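Local coordinates for protein xylan esterase 1 (Thermoanaerobacterium sp. 'JW/SL YS485', PDB 3FCY) that probably cleaves carboxylic esters as a calcium-containing CE7 carbohydrate esterase, removing acetyl groups from xylan and cephalosporin-type substrates, at residues A[213-218]-A[277-282]; A[53-58]-A[283-288]. All coordinates share one frame; numbering follows the deposited sequence.

Contact 1 of 2, residues A[213-218]-A[277-282]; sequences LSLACA and IDVKNL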
loop_
_atom_site.group_PDB
_atom_site.type_symbol
_atom_site.label_atom_id
_atom_site.label_comp_id
_atom_site.label_asym_id
_atom_site.label_seq_id
_atom_site.Cartn_x
_atom_site.Cartn_y
_atom_site.Cartn_z
ATOM N N LEU A 213 -22.875 21.367 -2.165
ATOM C CA LEU A 213 -23.137 22.797 -2.139
ATOM C C LEU A 213 -24.189 23.180 -3.178
ATOM O O LEU A 213 -24.939 24.138 -2.981
ATOM C CB LEU A 213 -21.848 23.580 -2.405
ATOM C CG LEU A 213 -20.782 23.505 -1.308
ATOM C CD1 LEU A 213 -19.556 24.306 -1.727
ATOM C CD2 LEU A 213 -21.355 24.046 -0.001
ATOM N N SER A 214 -24.227 22.450 -4.292
ATOM C CA SER A 214 -25.213 22.723 -5.340
ATOM C C SER A 214 -26.610 22.444 -4.797
ATOM O O SER A 214 -27.544 23.209 -5.038
ATOM C CB SER A 214 -24.961 21.842 -6.571
ATOM O OG SER A 214 -23.827 22.290 -7.285
ATOM N N LEU A 215 -26.745 21.345 -4.062
ATOM C CA LEU A 215 -28.027 20.975 -3.473
ATOM C C LEU A 215 -28.417 22.004 -2.414
ATOM O O LEU A 215 -29.561 22.462 -2.376
ATOM C CB LEU A 215 -27.941 19.584 -2.838
ATOM C CG LEU A 215 -27.666 18.403 -3.774
ATOM C CD1 LEU A 215 -27.389 17.157 -2.951
ATOM C CD2 LEU A 215 -28.856 18.181 -4.706
ATOM N N ALA A 216 -27.464 22.364 -1.559
ATOM C CA ALA A 216 -27.716 23.341 -0.502
ATOM C C ALA A 216 -28.149 24.676 -1.096
ATOM O O ALA A 216 -29.109 25.297 -0.634
ATOM C CB ALA A 216 -26.463 23.533 0.356
ATOM N N CYS A 217 -27.434 25.115 -2.122
ATOM C CA CYS A 217 -27.734 26.378 -2.782
ATOM C C CYS A 217 -29.146 26.409 -3.378
ATOM O O CYS A 217 -29.896 27.366 -3.175
ATOM C CB CYS A 217 -26.714 26.634 -3.889
ATOM S SG CYS A 217 -27.041 28.114 -4.846
ATOM N N ALA A 218 -29.493 25.362 -4.120
ATOM C CA ALA A 218 -30.806 25.274 -4.751
ATOM C C ALA A 218 -31.901 25.098 -3.705
ATOM O O ALA A 218 -33.077 25.358 -3.972
ATOM C CB ALA A 218 -30.838 24.115 -5.743
ATOM N N ILE A 277 -26.362 20.523 8.761
ATOM C CA ILE A 277 -25.635 20.716 7.515
ATOM C C ILE A 277 -25.593 19.458 6.658
ATOM O O ILE A 277 -24.658 19.248 5.882
ATOM C CB ILE A 277 -24.193 21.218 7.782
ATOM C CG1 ILE A 277 -23.436 20.222 8.667
ATOM C CG2 ILE A 277 -24.246 22.588 8.455
ATOM C CD1 ILE A 277 -21.981 20.595 8.896
ATOM N N ASP A 278 -26.617 18.625 6.817
ATOM C CA ASP A 278 -26.755 17.387 6.058
ATOM C C ASP A 278 -27.643 17.750 4.870
ATOM O O ASP A 278 -28.850 17.955 5.042
ATOM C CB ASP A 278 -27.449 16.326 6.923
ATOM C CG ASP A 278 -27.584 14.987 6.221
ATOM O OD1 ASP A 278 -27.480 14.949 4.979
ATOM O OD2 ASP A 278 -27.807 13.971 6.913
ATOM N N VAL A 279 -27.062 17.840 3.674
ATOM C CA VAL A 279 -27.838 18.213 2.492
ATOM C C VAL A 279 -29.062 17.344 2.223
ATOM O O VAL A 279 -30.013 17.795 1.577
ATOM C CB VAL A 279 -26.969 18.248 1.206
ATOM C CG1 VAL A 279 -25.909 19.327 1.335
ATOM C CG2 VAL A 279 -26.340 16.885 0.945
ATOM N N LYS A 280 -29.060 16.108 2.712
ATOM C CA LYS A 280 -30.214 15.249 2.487
ATOM C C LYS A 280 -31.416 15.836 3.225
ATOM O O LYS A 280 -32.560 15.533 2.888
ATOM C CB LYS A 280 -29.947 13.820 2.975
ATOM C CG LYS A 280 -30.422 13.543 4.391
ATOM C CD LYS A 280 -30.162 12.106 4.796
ATOM C CE LYS A 280 -30.807 11.798 6.136
ATOM N NZ LYS A 280 -30.433 12.798 7.176
ATOM N N ASN A 281 -31.158 16.676 4.230
ATOM C CA ASN A 281 -32.242 17.293 4.995
ATOM C C ASN A 281 -32.758 18.559 4.311
ATOM O O ASN A 281 -33.929 18.914 4.444
ATOM C CB ASN A 281 -31.792 17.636 6.422
ATOM C CG ASN A 281 -31.555 16.400 7.285
ATOM O OD1 ASN A 281 -32.170 15.355 7.079
ATOM N ND2 ASN A 281 -30.674 16.527 8.271
ATOM N N LEU A 282 -31.880 19.240 3.583
ATOM C CA LEU A 282 -32.254 20.456 2.868
ATOM C C LEU A 282 -32.903 20.109 1.529
ATOM O O LEU A 282 -33.684 20.886 0.982
ATOM C CB LEU A 282 -31.011 21.317 2.606
ATOM C CG LEU A 282 -30.397 22.104 3.764
ATOM C CD1 LEU A 282 -29.072 22.727 3.335
ATOM C CD2 LEU A 282 -31.380 23.185 4.202
#

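Contact 2 of 2, residues A[53-58]-A[283-288]; sequences YWNRAL and AKRIKG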
loop_
_atom_site.group_PDB
_atom_site.type_symbol
_atom_site.label_atom_id
_atom_site.label_comp_id
_atom_site.label_asym_id
_atom_site.label_seq_id
_atom_site.Cartn_x
_atom_site.Cartn_y
_atom_site.Cartn_z
ATOM N N TYR A 53 -34.042 26.841 12.345
ATOM C CA TYR A 53 -32.601 27.081 12.275
ATOM C C TYR A 53 -32.233 27.763 10.964
ATOM O O TYR A 53 -31.555 28.793 10.953
ATOM C CB TYR A 53 -31.856 25.749 12.383
ATOM C CG TYR A 53 -30.357 25.831 12.180
ATOM C CD1 TYR A 53 -29.501 26.137 13.243
ATOM C CD2 TYR A 53 -29.789 25.549 10.938
ATOM C CE1 TYR A 53 -28.109 26.148 13.070
ATOM C CE2 TYR A 53 -28.401 25.561 10.753
ATOM C CZ TYR A 53 -27.570 25.855 11.820
ATOM O OH TYR A 53 -26.205 25.826 11.649
ATOM N N TRP A 54 -32.688 27.184 9.859
ATOM C CA TRP A 54 -32.392 27.731 8.543
ATOM C C TRP A 54 -33.134 29.015 8.186
ATOM O O TRP A 54 -32.592 29.859 7.468
ATOM C CB TRP A 54 -32.604 26.658 7.470
ATOM C CG TRP A 54 -31.439 25.737 7.408
ATOM C CD1 TRP A 54 -31.388 24.439 7.827
ATOM C CD2 TRP A 54 -30.114 26.077 6.982
ATOM N NE1 TRP A 54 -30.106 23.949 7.690
ATOM C CE2 TRP A 54 -29.306 24.935 7.174
ATOM C CE3 TRP A 54 -29.531 27.242 6.461
ATOM C CZ2 TRP A 54 -27.940 24.922 6.862
ATOM C CZ3 TRP A 54 -28.167 27.229 6.152
ATOM C CH2 TRP A 54 -27.390 26.073 6.355
ATOM N N ASN A 55 -34.362 29.178 8.677
ATOM C CA ASN A 55 -35.089 30.413 8.393
ATOM C C ASN A 55 -34.343 31.552 9.074
ATOM O O ASN A 55 -34.270 32.665 8.558
ATOM C CB ASN A 55 -36.525 30.345 8.915
ATOM C CG ASN A 55 -37.390 29.407 8.106
ATOM O OD1 ASN A 55 -37.223 29.292 6.890
ATOM N ND2 ASN A 55 -38.330 28.739 8.770
ATOM N N ARG A 56 -33.780 31.250 10.240
ATOM C CA ARG A 56 -33.010 32.216 11.014
ATOM C C ARG A 56 -31.733 32.570 10.249
ATOM O O ARG A 56 -31.371 33.743 10.127
ATOM C CB ARG A 56 -32.649 31.600 12.365
ATOM C CG ARG A 56 -31.832 32.477 13.298
ATOM C CD ARG A 56 -31.273 31.612 14.420
ATOM N NE ARG A 56 -32.306 30.728 14.953
ATOM C CZ ARG A 56 -32.078 29.513 15.438
ATOM N NH1 ARG A 56 -30.845 29.027 15.461
ATOM N NH2 ARG A 56 -33.086 28.777 15.881
ATOM N N ALA A 57 -31.060 31.543 9.734
ATOM C CA ALA A 57 -29.820 31.723 8.979
ATOM C C ALA A 57 -30.053 32.593 7.750
ATOM O O ALA A 57 -29.272 33.500 7.464
ATOM C CB ALA A 57 -29.263 30.363 8.558
ATOM N N LEU A 58 -31.125 32.304 7.018
ATOM C CA LEU A 58 -31.459 33.073 5.827
ATOM C C LEU A 58 -31.721 34.533 6.188
ATOM O O LEU A 58 -31.351 35.440 5.439
ATOM C CB LEU A 58 -32.677 32.464 5.120
ATOM C CG LEU A 58 -32.382 31.167 4.358
ATOM C CD1 LEU A 58 -33.659 30.611 3.754
ATOM C CD2 LEU A 58 -31.350 31.443 3.269
ATOM N N ALA A 283 -32.569 18.930 1.015
ATOM C CA ALA A 283 -33.056 18.455 -0.273
ATOM C C ALA A 283 -34.541 18.663 -0.562
ATOM O O ALA A 283 -34.914 18.938 -1.703
ATOM C CB ALA A 283 -32.704 16.984 -0.439
ATOM N N LYS A 284 -35.386 18.545 0.456
ATOM C CA LYS A 284 -36.825 18.698 0.253
ATOM C C LYS A 284 -37.252 20.098 -0.186
ATOM O O LYS A 284 -38.362 20.277 -0.683
ATOM C CB LYS A 284 -37.584 18.312 1.527
ATOM C CG LYS A 284 -37.443 19.306 2.663
ATOM C CD LYS A 284 -38.192 18.838 3.897
ATOM C CE LYS A 284 -38.053 19.841 5.035
ATOM N NZ LYS A 284 -36.624 20.068 5.401
ATOM N N ARG A 285 -36.375 21.080 -0.015
ATOM C CA ARG A 285 -36.691 22.462 -0.379
ATOM C C ARG A 285 -36.430 22.823 -1.831
ATOM O O ARG A 285 -36.957 23.818 -2.332
ATOM C CB ARG A 285 -35.899 23.435 0.492
ATOM C CG ARG A 285 -36.163 23.306 1.970
ATOM C CD ARG A 285 -35.471 24.422 2.715
ATOM N NE ARG A 285 -35.877 24.454 4.111
ATOM C CZ ARG A 285 -35.862 25.546 4.863
ATOM N NH1 ARG A 285 -35.455 26.701 4.351
ATOM N NH2 ARG A 285 -36.268 25.481 6.122
ATOM N N ILE A 286 -35.605 22.028 -2.497
ATOM C CA ILE A 286 -35.256 22.281 -3.886
ATOM C C ILE A 286 -36.488 22.312 -4.793
ATOM O O ILE A 286 -37.375 21.464 -4.684
ATOM C CB ILE A 286 -34.256 21.216 -4.385
ATOM C CG1 ILE A 286 -32.994 21.266 -3.511
ATOM C CG2 ILE A 286 -33.925 21.450 -5.859
ATOM C CD1 ILE A 286 -31.945 20.239 -3.863
ATOM N N LYS A 287 -36.535 23.300 -5.682
ATOM C CA LYS A 287 -37.653 23.452 -6.607
ATOM C C LYS A 287 -37.200 23.222 -8.045
ATOM O O LYS A 287 -37.979 22.778 -8.886
ATOM C CB LYS A 287 -38.249 24.859 -6.495
ATOM C CG LYS A 287 -38.511 25.323 -5.067
ATOM C CD LYS A 287 -39.561 24.480 -4.367
ATOM C CE LYS A 287 -40.949 24.735 -4.934
ATOM N NZ LYS A 287 -42.002 23.955 -4.213
ATOM N N GLY A 288 -35.938 23.530 -8.324
ATOM C CA GLY A 288 -35.425 23.355 -9.672
ATOM C C GLY A 288 -35.306 21.898 -10.064
ATOM O O GLY A 288 -35.454 21.012 -9.222
#

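Contact 1 of 2, residues A[213-218]-A[277-282]
The ammonium nitrogen of Lys-280 is held on the far side of a short helical turn whose near side sets Val-279 and Leu-282 against Leu-215 and Ala-216. NZ forms a salt bridge with Asp-278 OD2 at 2.9 Å and also donates to Asn-281 OD1 and to the carbonyl of Asn-44, so its buried charge is probably well compensated. In this alpha/beta-hydrolase fold the turn packs on helix 209-220, which follows the nucleophile elbow around Ser-208, the predicted nucleophile. Asp-278 is the N-cap of the turn: its OD1 accepts from Lys-280 N at 3.0 Å, with the donor 40° out of the carboxylate plane, and takes a second bond from Asp-236 N. The carboxylate therefore fixes both the start of the turn and the lysine end.

No hydrogen bond passes between the two segments, and the interface is wholly aliphatic and buried. The two backbones come close, with the CA atoms of Ala-216 and Val-279 5.9 Å apart, a spacing that the small methyl of Ala-216 permits. Val-279 has CG1 anti to its carbonyl carbon (chi1 -64°), which sends the two methyls to different neighbours. CG2 meets Leu-215 CD1 at 4.0 Å, the two side chains crossing at about a right angle, while CG1 lies 4.4 Å from Ala-216 CB. Leu-282, which also touches Phe-181 and Phe-50, adds its CD1 methyl to the same alanine, resting 4.0 Å from Ala-216 CB and 4.1 Å from Ala-216 CA.

Contact 2 of 2, residues A[53-58]-A[283-288]
Arg-285 alone carries the 283-288 side of this contact, reaching across to Trp-54, Asn-55 and Leu-58 on one face of helix 50-62. It stands at the end of a 3-10 turn that leads toward strand 289-295 of the central alpha/beta-hydrolase sheet. The backbones are well separated, with 11.2 Å between the CA atoms of Trp-54 and Arg-285, and an extended arginine bridges the interval: chi2 of -173° and chi3 of 171° keep the chain straight from CG to NE and deliver the guanidinium to the helix.

The van der Waals contacts involve the terminal nitrogens. Leu-58 CD1 lies at the guanidinium edge, near its plane, 4.3 Å from Arg-285 NH1, whereas Trp-54 CB approaches obliquely, 4.1 Å from Arg-285 NH2.

Among the polar groups, Asn-55 OD1 sits 4.0 Å from both NH1 and NH2 of Arg-285, too far for a hydrogen bond, so any attraction is probably weak; the amide and guanidinium planes are inclined by 36°. The firm charged partner of NH2 is Asp-51, one turn earlier on the same helix, whose OD2 forms a salt bridge with it.

Around the neighbouring tryptophan, aromatic contacts join a hydrogen bond: its CB points toward the arginine segment, but the indole leads away, and NE1 bonds to the carbonyl of Tyr-276. Within the helix Tyr-53 leans on the indole: the tyrosine CE2 lies 3.7 Å above one face of Trp-54, offset toward the rim, while Trp-54 CD1 lies at the tyrosine edge, in the plane of that ring.

In the fold
The centres of the two contacts are about 8 Å apart. Along the chain the order is 53-58, 213-218, 277-282 and 283-288, so contact 1 is nested within the loop closed by contact 2. The last two segments are consecutive: one continuous run, 277-288, packs against both helix 209-220 and helix 50-62 before entering strand 289-295 of the central sheet. The contacts also touch directly, through Leu-282 CD2 against Trp-54 NE1 and Ile-286 CD1 against Leu-215 O. Together they pack helix 50-62, near the N-terminus, and helix 209-220, which follows the predicted nucleophile Ser-208, against the run that leads into strand 289-295, just before Asp-298, a predicted charge-relay residue.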